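Glycerate dehydrogenase/glyoxylate reductase (Thermus thermophilus, PDB 2CUK) probably reduces hydroxypyruvate and glyoxylate to the corresponding 2-hydroxyacids with a nicotinamide cofactor, as a member of the D-isomer specific 2-hydroxyacid dehydrogenase family. Local coordinates at residues 159-162 with 163-166; 214-217 with 218-221; 252-255 with 256-260; 279-283 with 284-288. One frame throughout, in Å; residues are numbered along the deposited sequence.

Contact 1 (159-162 with 163-166)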
loop_
_atom_site.group_PDB
_atom_site.type_symbol
_atom_site.label_atom_id
_atom_site.label_comp_id
_atom_site.label_asym_id
_atom_site.label_seq_id
_atom_site.Cartn_x
_atom_site.Cartn_y
_atom_site.Cartn_z
ATOM N N VAL A 159 11.052 -3.183 8.154
ATOM C CA VAL A 159 10.294 -1.985 7.808
ATOM C C VAL A 159 11.251 -0.866 7.397
ATOM O O VAL A 159 11.031 -0.180 6.394
ATOM C CB VAL A 159 9.403 -1.522 8.991
ATOM C CG1 VAL A 159 8.798 -0.160 8.687
ATOM C CG2 VAL A 159 8.279 -2.552 9.231
ATOM N N ALA A 160 12.323 -0.699 8.163
ATOM C CA ALA A 160 13.318 0.327 7.879
ATOM C C ALA A 160 13.917 0.161 6.487
ATOM O O ALA A 160 14.135 1.142 5.778
ATOM C CB ALA A 160 14.427 0.285 8.930
ATOM N N LYS A 161 14.193 -1.080 6.097
ATOM C CA LYS A 161 14.769 -1.334 4.781
ATOM C C LYS A 161 13.829 -0.856 3.682
ATOM O O LYS A 161 14.254 -0.225 2.714
ATOM C CB LYS A 161 15.060 -2.827 4.597
ATOM C CG LYS A 161 16.322 -3.325 5.311
ATOM C CD LYS A 161 17.579 -3.154 4.451
ATOM C CE LYS A 161 17.950 -1.690 4.241
ATOM N NZ LYS A 161 19.063 -1.513 3.251
ATOM N N ARG A 162 12.548 -1.167 3.832
ATOM C CA ARG A 162 11.565 -0.753 2.844
ATOM C C ARG A 162 11.468 0.767 2.811
ATOM O O ARG A 162 11.461 1.378 1.744
ATOM C CB ARG A 162 10.202 -1.359 3.183
ATOM C CG ARG A 162 10.113 -2.850 2.899
ATOM C CD ARG A 162 9.056 -3.506 3.780
ATOM N NE ARG A 162 8.824 -4.896 3.411
ATOM C CZ ARG A 162 9.674 -5.894 3.630
ATOM N NH1 ARG A 162 10.840 -5.673 4.230
ATOM N NH2 ARG A 162 9.358 -7.118 3.228
ATOM N N ALA A 163 11.402 1.369 3.991
ATOM C CA ALA A 163 11.292 2.812 4.114
ATOM C C ALA A 163 12.408 3.543 3.376
ATOM O O ALA A 163 12.161 4.549 2.712
ATOM C CB ALA A 163 11.291 3.207 5.588
ATOM N N LEU A 164 13.635 3.037 3.488
ATOM C CA LEU A 164 14.767 3.673 2.827
ATOM C C LEU A 164 14.575 3.777 1.322
ATOM O O LEU A 164 15.001 4.752 0.712
ATOM C CB LEU A 164 16.065 2.911 3.119
ATOM C CG LEU A 164 16.592 2.935 4.554
ATOM C CD1 LEU A 164 17.841 2.062 4.641
ATOM C CD2 LEU A 164 16.906 4.365 4.971
ATOM N N ALA A 165 13.925 2.777 0.732
ATOM C CA ALA A 165 13.690 2.762 -0.705
ATOM C C ALA A 165 12.703 3.830 -1.165
ATOM O O ALA A 165 12.680 4.191 -2.342
ATOM C CB ALA A 165 13.211 1.382 -1.141
ATOM N N PHE A 166 11.881 4.330 -0.248
ATOM C CA PHE A 166 10.918 5.378 -0.592
ATOM C C PHE A 166 11.528 6.756 -0.320
ATOM O O PHE A 166 10.838 7.778 -0.370
ATOM C CB PHE A 166 9.631 5.214 0.223
ATOM C CG PHE A 166 8.772 4.059 -0.218
ATOM C CD1 PHE A 166 7.704 4.262 -1.091
ATOM C CD2 PHE A 166 9.020 2.775 0.249
ATOM C CE1 PHE A 166 6.895 3.199 -1.491
ATOM C CE2 PHE A 166 8.217 1.704 -0.145
ATOM C CZ PHE A 166 7.151 1.919 -1.015
#

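Contact 2 (214-217 with 218-221)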
loop_
_atom_site.group_PDB
_atom_site.type_symbol
_atom_site.label_atom_id
_atom_site.label_comp_id
_atom_site.label_asym_id
_atom_site.label_seq_id
_atom_site.Cartn_x
_atom_site.Cartn_y
_atom_site.Cartn_z
ATOM N N GLU A 214 -0.367 11.856 26.489
ATOM C CA GLU A 214 0.775 12.771 26.487
ATOM C C GLU A 214 1.754 12.516 25.349
ATOM O O GLU A 214 2.252 13.456 24.733
ATOM C CB GLU A 214 1.527 12.708 27.821
ATOM C CG GLU A 214 1.199 11.491 28.653
ATOM C CD GLU A 214 -0.199 11.551 29.247
ATOM O OE1 GLU A 214 -0.722 10.484 29.634
ATOM O OE2 GLU A 214 -0.767 12.664 29.335
ATOM N N ARG A 215 2.033 11.249 25.064
ATOM C CA ARG A 215 2.964 10.933 23.994
ATOM C C ARG A 215 2.374 11.175 22.605
ATOM O O ARG A 215 3.088 11.596 21.694
ATOM C CB ARG A 215 3.456 9.489 24.129
ATOM C CG ARG A 215 4.293 9.268 25.382
ATOM C CD ARG A 215 5.245 8.102 25.240
ATOM N NE ARG A 215 6.129 7.995 26.400
ATOM C CZ ARG A 215 5.812 7.387 27.538
ATOM N NH1 ARG A 215 4.627 6.812 27.688
ATOM N NH2 ARG A 215 6.683 7.368 28.537
ATOM N N LEU A 216 1.074 10.928 22.446
ATOM C CA LEU A 216 0.415 11.139 21.162
ATOM C C LEU A 216 0.440 12.616 20.789
ATOM O O LEU A 216 0.716 12.973 19.643
ATOM C CB LEU A 216 -1.031 10.631 21.206
ATOM C CG LEU A 216 -1.207 9.106 21.212
ATOM C CD1 LEU A 216 -2.649 8.752 21.524
ATOM C CD2 LEU A 216 -0.794 8.534 19.855
ATOM N N PHE A 217 0.156 13.479 21.761
ATOM C CA PHE A 217 0.168 14.913 21.509
ATOM C C PHE A 217 1.585 15.479 21.537
ATOM O O PHE A 217 1.796 16.653 21.248
ATOM C CB PHE A 217 -0.735 15.630 22.514
ATOM C CG PHE A 217 -2.196 15.520 22.184
ATOM C CD1 PHE A 217 -2.746 16.283 21.159
ATOM C CD2 PHE A 217 -3.017 14.638 22.877
ATOM C CE1 PHE A 217 -4.099 16.171 20.824
ATOM C CE2 PHE A 217 -4.374 14.513 22.553
ATOM C CZ PHE A 217 -4.916 15.284 21.523
ATOM N N ALA A 218 2.559 14.635 21.870
ATOM C CA ALA A 218 3.956 15.058 21.883
ATOM C C ALA A 218 4.487 14.857 20.466
ATOM O O ALA A 218 5.489 15.448 20.073
ATOM C CB ALA A 218 4.767 14.228 22.874
ATOM N N MET A 219 3.811 14.006 19.700
ATOM C CA MET A 219 4.210 13.764 18.319
ATOM C C MET A 219 3.983 15.064 17.546
ATOM O O MET A 219 3.188 15.908 17.966
ATOM C CB MET A 219 3.377 12.618 17.728
ATOM C CG MET A 219 3.759 11.246 18.280
ATOM S SD MET A 219 2.745 9.880 17.661
ATOM C CE MET A 219 3.033 10.035 15.861
ATOM N N LYS A 220 4.673 15.255 16.430
ATOM C CA LYS A 220 4.451 16.522 15.745
ATOM C C LYS A 220 3.077 16.602 15.079
ATOM O O LYS A 220 2.472 15.608 14.716
ATOM C CB LYS A 220 5.614 16.925 14.769
ATOM C CG LYS A 220 5.976 15.893 13.684
ATOM C CD LYS A 220 7.502 15.848 13.358
ATOM C CE LYS A 220 7.860 16.588 12.051
ATOM N NZ LYS A 220 9.310 16.634 11.818
ATOM N N ARG A 221 2.554 17.825 15.010
ATOM C CA ARG A 221 1.244 18.036 14.403
ATOM C C ARG A 221 1.467 17.658 12.944
ATOM O O ARG A 221 2.446 18.091 12.330
ATOM C CB ARG A 221 0.804 19.504 14.516
ATOM C CG ARG A 221 -0.606 19.773 13.965
ATOM C CD ARG A 221 -0.992 21.255 14.028
ATOM N NE ARG A 221 -2.277 21.506 13.374
ATOM C CZ ARG A 221 -3.468 21.440 13.968
ATOM N NH1 ARG A 221 -3.571 21.136 15.258
ATOM N NH2 ARG A 221 -4.569 21.659 13.258
HETATM O O HOH W 1 3.344 18.173 19.409
#

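Contact 3 (252-255 with 256-260)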
loop_
_atom_site.group_PDB
_atom_site.type_symbol
_atom_site.label_atom_id
_atom_site.label_comp_id
_atom_site.label_asym_id
_atom_site.label_seq_id
_atom_site.Cartn_x
_atom_site.Cartn_y
_atom_site.Cartn_z
ATOM N N LEU A 252 -3.773 1.316 11.649
ATOM C CA LEU A 252 -3.723 0.278 12.670
ATOM C C LEU A 252 -4.154 -1.100 12.195
ATOM O O LEU A 252 -5.189 -1.245 11.552
ATOM C CB LEU A 252 -4.622 0.665 13.844
ATOM C CG LEU A 252 -4.555 2.094 14.381
ATOM C CD1 LEU A 252 -5.655 2.268 15.422
ATOM C CD2 LEU A 252 -3.180 2.377 14.975
ATOM N N ASP A 253 -3.367 -2.114 12.536
ATOM C CA ASP A 253 -3.711 -3.483 12.182
ATOM C C ASP A 253 -4.095 -4.198 13.477
ATOM O O ASP A 253 -4.615 -5.312 13.461
ATOM C CB ASP A 253 -2.535 -4.202 11.531
ATOM C CG ASP A 253 -2.903 -5.600 11.073
ATOM O OD1 ASP A 253 -3.880 -5.711 10.304
ATOM O OD2 ASP A 253 -2.228 -6.577 11.478
ATOM N N VAL A 254 -3.822 -3.541 14.601
ATOM C CA VAL A 254 -4.138 -4.084 15.919
ATOM C C VAL A 254 -4.802 -2.976 16.728
ATOM O O VAL A 254 -4.445 -1.806 16.593
ATOM C CB VAL A 254 -2.865 -4.577 16.655
ATOM C CG1 VAL A 254 -2.198 -5.683 15.849
ATOM C CG2 VAL A 254 -1.895 -3.418 16.885
ATOM N N THR A 255 -5.770 -3.342 17.560
ATOM C CA THR A 255 -6.485 -2.355 18.358
ATOM C C THR A 255 -6.747 -2.804 19.795
ATOM O O THR A 255 -6.419 -3.926 20.186
ATOM C CB THR A 255 -7.848 -2.012 17.711
ATOM O OG1 THR A 255 -8.688 -3.173 17.725
ATOM C CG2 THR A 255 -7.658 -1.559 16.265
ATOM N N ASP A 256 -7.345 -1.905 20.569
ATOM C CA ASP A 256 -7.696 -2.164 21.959
ATOM C C ASP A 256 -8.992 -1.404 22.246
ATOM O O ASP A 256 -9.006 -0.169 22.278
ATOM C CB ASP A 256 -6.587 -1.674 22.897
ATOM C CG ASP A 256 -6.836 -2.062 24.348
ATOM O OD1 ASP A 256 -7.992 -1.947 24.803
ATOM O OD2 ASP A 256 -5.878 -2.472 25.037
ATOM N N PRO A 257 -10.100 -2.129 22.462
ATOM C CA PRO A 257 -10.186 -3.590 22.452
ATOM C C PRO A 257 -10.090 -4.162 21.042
ATOM O O PRO A 257 -10.148 -3.425 20.054
ATOM C CB PRO A 257 -11.543 -3.849 23.087
ATOM C CG PRO A 257 -12.357 -2.729 22.531
ATOM C CD PRO A 257 -11.428 -1.534 22.694
ATOM N N GLU A 258 -9.947 -5.478 20.956
ATOM C CA GLU A 258 -9.838 -6.144 19.668
ATOM C C GLU A 258 -10.655 -7.433 19.666
ATOM O O GLU A 258 -10.519 -8.266 20.565
ATOM C CB GLU A 258 -8.370 -6.454 19.377
ATOM C CG GLU A 258 -8.098 -6.986 17.984
ATOM C CD GLU A 258 -6.629 -7.282 17.758
ATOM O OE1 GLU A 258 -5.816 -6.335 17.802
ATOM O OE2 GLU A 258 -6.283 -8.463 17.542
ATOM N N PRO A 259 -11.530 -7.606 18.663
ATOM C CA PRO A 259 -11.788 -6.675 17.556
ATOM C C PRO A 259 -12.335 -5.325 18.034
ATOM O O PRO A 259 -12.857 -5.213 19.147
ATOM C CB PRO A 259 -12.812 -7.424 16.706
ATOM C CG PRO A 259 -12.504 -8.869 16.985
ATOM C CD PRO A 259 -12.277 -8.861 18.472
ATOM N N LEU A 260 -12.207 -4.304 17.192
ATOM C CA LEU A 260 -12.711 -2.972 17.517
ATOM C C LEU A 260 -14.148 -2.897 17.004
ATOM O O LEU A 260 -14.378 -2.957 15.796
ATOM C CB LEU A 260 -11.865 -1.897 16.829
ATOM C CG LEU A 260 -12.106 -0.454 17.277
ATOM C CD1 LEU A 260 -11.497 -0.232 18.659
ATOM C CD2 LEU A 260 -11.486 0.497 16.278
#

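Contact 4 (279-283 with 284-288)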
loop_
_atom_site.group_PDB
_atom_site.type_symbol
_atom_site.label_atom_id
_atom_site.label_comp_id
_atom_site.label_asym_id
_atom_site.label_seq_id
_atom_site.Cartn_x
_atom_site.Cartn_y
_atom_site.Cartn_z
ATOM N N GLY A 279 -1.820 -8.570 9.575
ATOM C CA GLY A 279 -0.400 -8.372 9.343
ATOM C C GLY A 279 0.351 -9.557 8.752
ATOM O O GLY A 279 1.167 -9.380 7.852
ATOM N N SER A 280 0.083 -10.762 9.248
ATOM C CA SER A 280 0.774 -11.955 8.750
ATOM C C SER A 280 -0.045 -12.721 7.723
ATOM O O SER A 280 0.308 -13.840 7.356
ATOM C CB SER A 280 1.100 -12.899 9.908
ATOM O OG SER A 280 -0.088 -13.429 10.476
ATOM N N ALA A 281 -1.118 -12.106 7.240
ATOM C CA ALA A 281 -2.013 -12.763 6.297
ATOM C C ALA A 281 -1.546 -12.948 4.853
ATOM O O ALA A 281 -2.287 -12.668 3.911
ATOM C CB ALA A 281 -3.371 -12.072 6.317
ATOM N N GLY A 282 -0.316 -13.419 4.683
ATOM C CA GLY A 282 0.187 -13.706 3.353
ATOM C C GLY A 282 -0.096 -15.193 3.255
ATOM O O GLY A 282 0.117 -15.908 4.235
ATOM N N ARG A 283 -0.585 -15.675 2.115
ATOM C CA ARG A 283 -0.896 -17.096 2.009
ATOM C C ARG A 283 0.332 -17.973 2.230
ATOM O O ARG A 283 0.277 -18.943 2.981
ATOM C CB ARG A 283 -1.532 -17.422 0.654
ATOM C CG ARG A 283 -1.993 -18.882 0.535
ATOM C CD ARG A 283 -2.738 -19.121 -0.773
ATOM N NE ARG A 283 -3.971 -18.341 -0.840
ATOM C CZ ARG A 283 -5.105 -18.684 -0.239
ATOM N NH1 ARG A 283 -5.169 -19.802 0.471
ATOM N NH2 ARG A 283 -6.171 -17.903 -0.339
ATOM N N THR A 284 1.442 -17.636 1.583
ATOM C CA THR A 284 2.660 -18.424 1.747
ATOM C C THR A 284 3.159 -18.361 3.192
ATOM O O THR A 284 3.668 -19.344 3.730
ATOM C CB THR A 284 3.769 -17.935 0.802
ATOM O OG1 THR A 284 3.319 -18.057 -0.552
ATOM C CG2 THR A 284 5.036 -18.768 0.981
ATOM N N THR A 285 3.008 -17.200 3.821
ATOM C CA THR A 285 3.436 -17.029 5.205
ATOM C C THR A 285 2.610 -17.928 6.130
ATOM O O THR A 285 3.161 -18.630 6.985
ATOM C CB THR A 285 3.292 -15.551 5.647
ATOM O OG1 THR A 285 4.227 -14.750 4.913
ATOM C CG2 THR A 285 3.560 -15.397 7.144
ATOM N N ARG A 286 1.292 -17.920 5.947
ATOM C CA ARG A 286 0.416 -18.738 6.780
ATOM C C ARG A 286 0.625 -20.244 6.553
ATOM O O ARG A 286 0.488 -21.043 7.486
ATOM C CB ARG A 286 -1.052 -18.348 6.553
ATOM C CG ARG A 286 -1.436 -16.973 7.146
ATOM C CD ARG A 286 -1.442 -16.985 8.673
ATOM N NE ARG A 286 -1.655 -15.653 9.254
ATOM C CZ ARG A 286 -2.811 -14.993 9.241
ATOM N NH1 ARG A 286 -3.886 -15.533 8.679
ATOM N NH2 ARG A 286 -2.894 -13.784 9.787
ATOM N N GLU A 287 0.966 -20.632 5.327
ATOM C CA GLU A 287 1.209 -22.042 5.034
ATOM C C GLU A 287 2.549 -22.424 5.653
ATOM O O GLU A 287 2.712 -23.520 6.189
ATOM C CB GLU A 287 1.241 -22.289 3.522
ATOM C CG GLU A 287 -0.037 -21.874 2.801
ATOM C CD GLU A 287 -0.032 -22.236 1.320
ATOM O OE1 GLU A 287 1.048 -22.205 0.699
ATOM O OE2 GLU A 287 -1.113 -22.535 0.771
ATOM N N ARG A 288 3.502 -21.501 5.584
ATOM C CA ARG A 288 4.829 -21.715 6.143
ATOM C C ARG A 288 4.729 -21.860 7.661
ATOM O O ARG A 288 5.409 -22.692 8.260
ATOM C CB ARG A 288 5.747 -20.546 5.761
ATOM C CG ARG A 288 7.152 -20.609 6.349
ATOM C CD ARG A 288 7.876 -21.894 5.976
ATOM N NE ARG A 288 9.201 -21.953 6.588
ATOM C CZ ARG A 288 9.916 -23.065 6.722
ATOM N NH1 ARG A 288 9.434 -24.223 6.287
ATOM N NH2 ARG A 288 11.107 -23.022 7.302
HETATM O O HOH W 2 -2.111 -11.445 11.418
HETATM O O HOH W 3 -3.654 -22.021 0.665
#

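Contact 1 (159-162 with 163-166)
A163 N donates to V159 O at 2.9 Å and L164 N to A160 O at 3.0 Å, two alpha-helical i to i-4 bonds in the last turns of helix 154-165. The first is the straighter, with an N-H...O angle of 166°. One residue on, the pattern tightens. A165 N turns to R162 O, 3.0 Å away, in a weak bond bent to 130°, and F166 N bonds A163 O, so both of these last amides reach back three residues instead of four. R162 O gains a second neighbour: the F166 ring brings CD2 to within 3.2 Å of R162 O, which lies at the ring edge and in its plane. F166 CG stands anti to its own carbonyl carbon (chi1 -73°), and that sends the ring back along the helix to this oxygen. The helix belongs to the beta-alpha-beta unit of strands 146-150 and 169-173 in the Rossmann-type nucleotide-binding domain, and V159, A160 and A163 pack on strand 146-150, with A160 also touching V170 of the second strand. R162 leaves the helix on another side, its chain extended from CG to NE, and all three guanidinium nitrogens find acceptors: NE forms a salt bridge with D104, NH2 one with E100, and NH1 a hydrogen bond to A158 O. Bends at chi2 and chi3 fold the K161 chain over, bringing CE alongside L164 CD1 at 3.8 Å, the two chains running obliquely to each other on the outer side. At the far end F166 O accepts from Q143, while A165 packs on A165 of the second subunit.

Contact 2 (214-217 with 218-221)
This is a local backbone contact in which the short helix 213-216 gives way to the loop leading into strand 224-227, with R215 and L216 meeting A218 and M219. Two amides converge on R215 O: A218 N at 3.1 Å and M219 N at 3.2 Å, both weak and bent. M219 N also reaches L216 O, 3.3 Å away, from well above the carbonyl plane rather than along a lone pair, so its single N-H is divided between two acceptors. A218 lays its methyl back over the turn, CB 3.2 Å from E214 O. With CG beside the backbone N, the M219 chain runs inward next to the helix; SD comes to 4.4 Å from L216 CD2, and both side chains also pack on L211. A water closes the outer side, donating to F217 O at 2.8 Å and to M219 O, and M219 O has a second donor in H246. The F217 ring meets that of H246, while L216 lies on A238 and L239 of helix 236-243. The i to i-3 bonds A218 N to R215 O and M219 N to L216 O, beside the weak i to i-4 bond from M219 N, mark the fraying C-terminal end of a helix, from which the chain runs extended towards strand 224-227 of the Rossmann-type domain.

Contact 3 (252-255 with 256-260)
T255 and E258 face each other across a tight bend: E258 reaches the T255 amide with its carboxylate, while the T255 hydroxyl bonds the carbonyl of P257. The backbone bend itself sets E258 CB 3.3 Å from T255 O. From there the E258 side chain swings back over the T255 backbone: CG is anti to the backbone N (chi1 -172°) and the chain stays extended, which delivers OE1 to T255 N at 3.0 Å. That N-H points nearly straight at the oxygen and meets the anti lone pair, the one turned away from OE2. The carboxylate end also crosses V254 at a slant, OE1 lying 3.4 Å from V254 CA. T255 OG1 sits between the backbone N and the carbonyl carbon (chi1 65°) and donates to P257 O at 2.8 Å, tilted 31° from the carbonyl plane. L260 comes in beside this hydroxyl, its CB 3.5 Å from T255 OG1. P257 and P259 both follow cis peptide bonds, which probably help fold the chain back. The bend lies in the loop between strands 249-252 and 272-274 of the Rossmann-type domain, and W129 of the second subunit packs on T255, E258, P259 and L260. The loop carries E258 up to H277, consistent with the region where enzymes of this family have their catalytic glutamate and histidine. Shortening E258 to an alanine removes the carboxylate, and T255 N would probably lose its acceptor within the bend. The amide and hydroxyl of T255 thus both find acceptors within the loop, and the amide bond and extended chain hold the carboxylate in place beside H277.

Contact 4 (279-283 with 284-288)
The N-terminal end of helix 283-301, with G282 at the N-cap, is tied to the preceding loop where R286 bonds S280. R286 curls back from the first turn: its chain, bent at chi2 (-69°), turns the guanidinium side-on to S280. NE and NH2 both bond the one hydroxyl oxygen, NE to S280 OG at 3.0 Å and NH2 to S280 OG at 2.9 Å, with OG only 5° out of the guanidinium plane. One face of the group lies over the backbone of A281, the centre of an inverse gamma turn, with A281 CA 3.7 Å above the plane. NH1 goes to P134 O of the second subunit. The helix proper begins with R286 N to G282 O at 2.9 Å and E287 N to R283 O at 3.0 Å, while T285 N, in the same first turn, donates to D141 OD2 of the second subunit. On the outer side R283 and E287 cross with guanidinium and carboxylate planes 76° apart; R283 NH1 and E287 OE2, 4.9 Å apart, are linked instead through a water, which accepts from NH1 and donates to OE2. A leucine in place of R286 would probably leave S280 OG without both of its guanidinium donors and P134 O of the second subunit without its mate. The planar, two-nitrogen grip is likely to hold the guanidinium against rotation, and it ties the loop, the first helical turn and the subunit interface through the hydrogen bonds of one guanidinium.

How the contacts relate
Contacts 1, 2 and 3 follow in series through the Rossmann-type domain, while contact 4 begins the long helix 283-301. Contact 3, with E258 near H277, lies at the probable catalytic cleft, and D253 OD2, 2.8 Å from G279 N, ties it to contact 4: a probable hydrogen bond between the residue just after strand 249-252 and the loop before that helix, although the centres are about 20 Å apart. Contacts 1 and 2 stay separate, their nearest atoms about 14 Å apart. Contacts 2 and 4, centres about 34 Å apart, lie on opposite sides of the chain's centre. Contacts 1, 3 and 4 all touch the second subunit. In contact 1, V159 touches the glycine-rich turn of G151, G153 and G156, probably part of the NAD site.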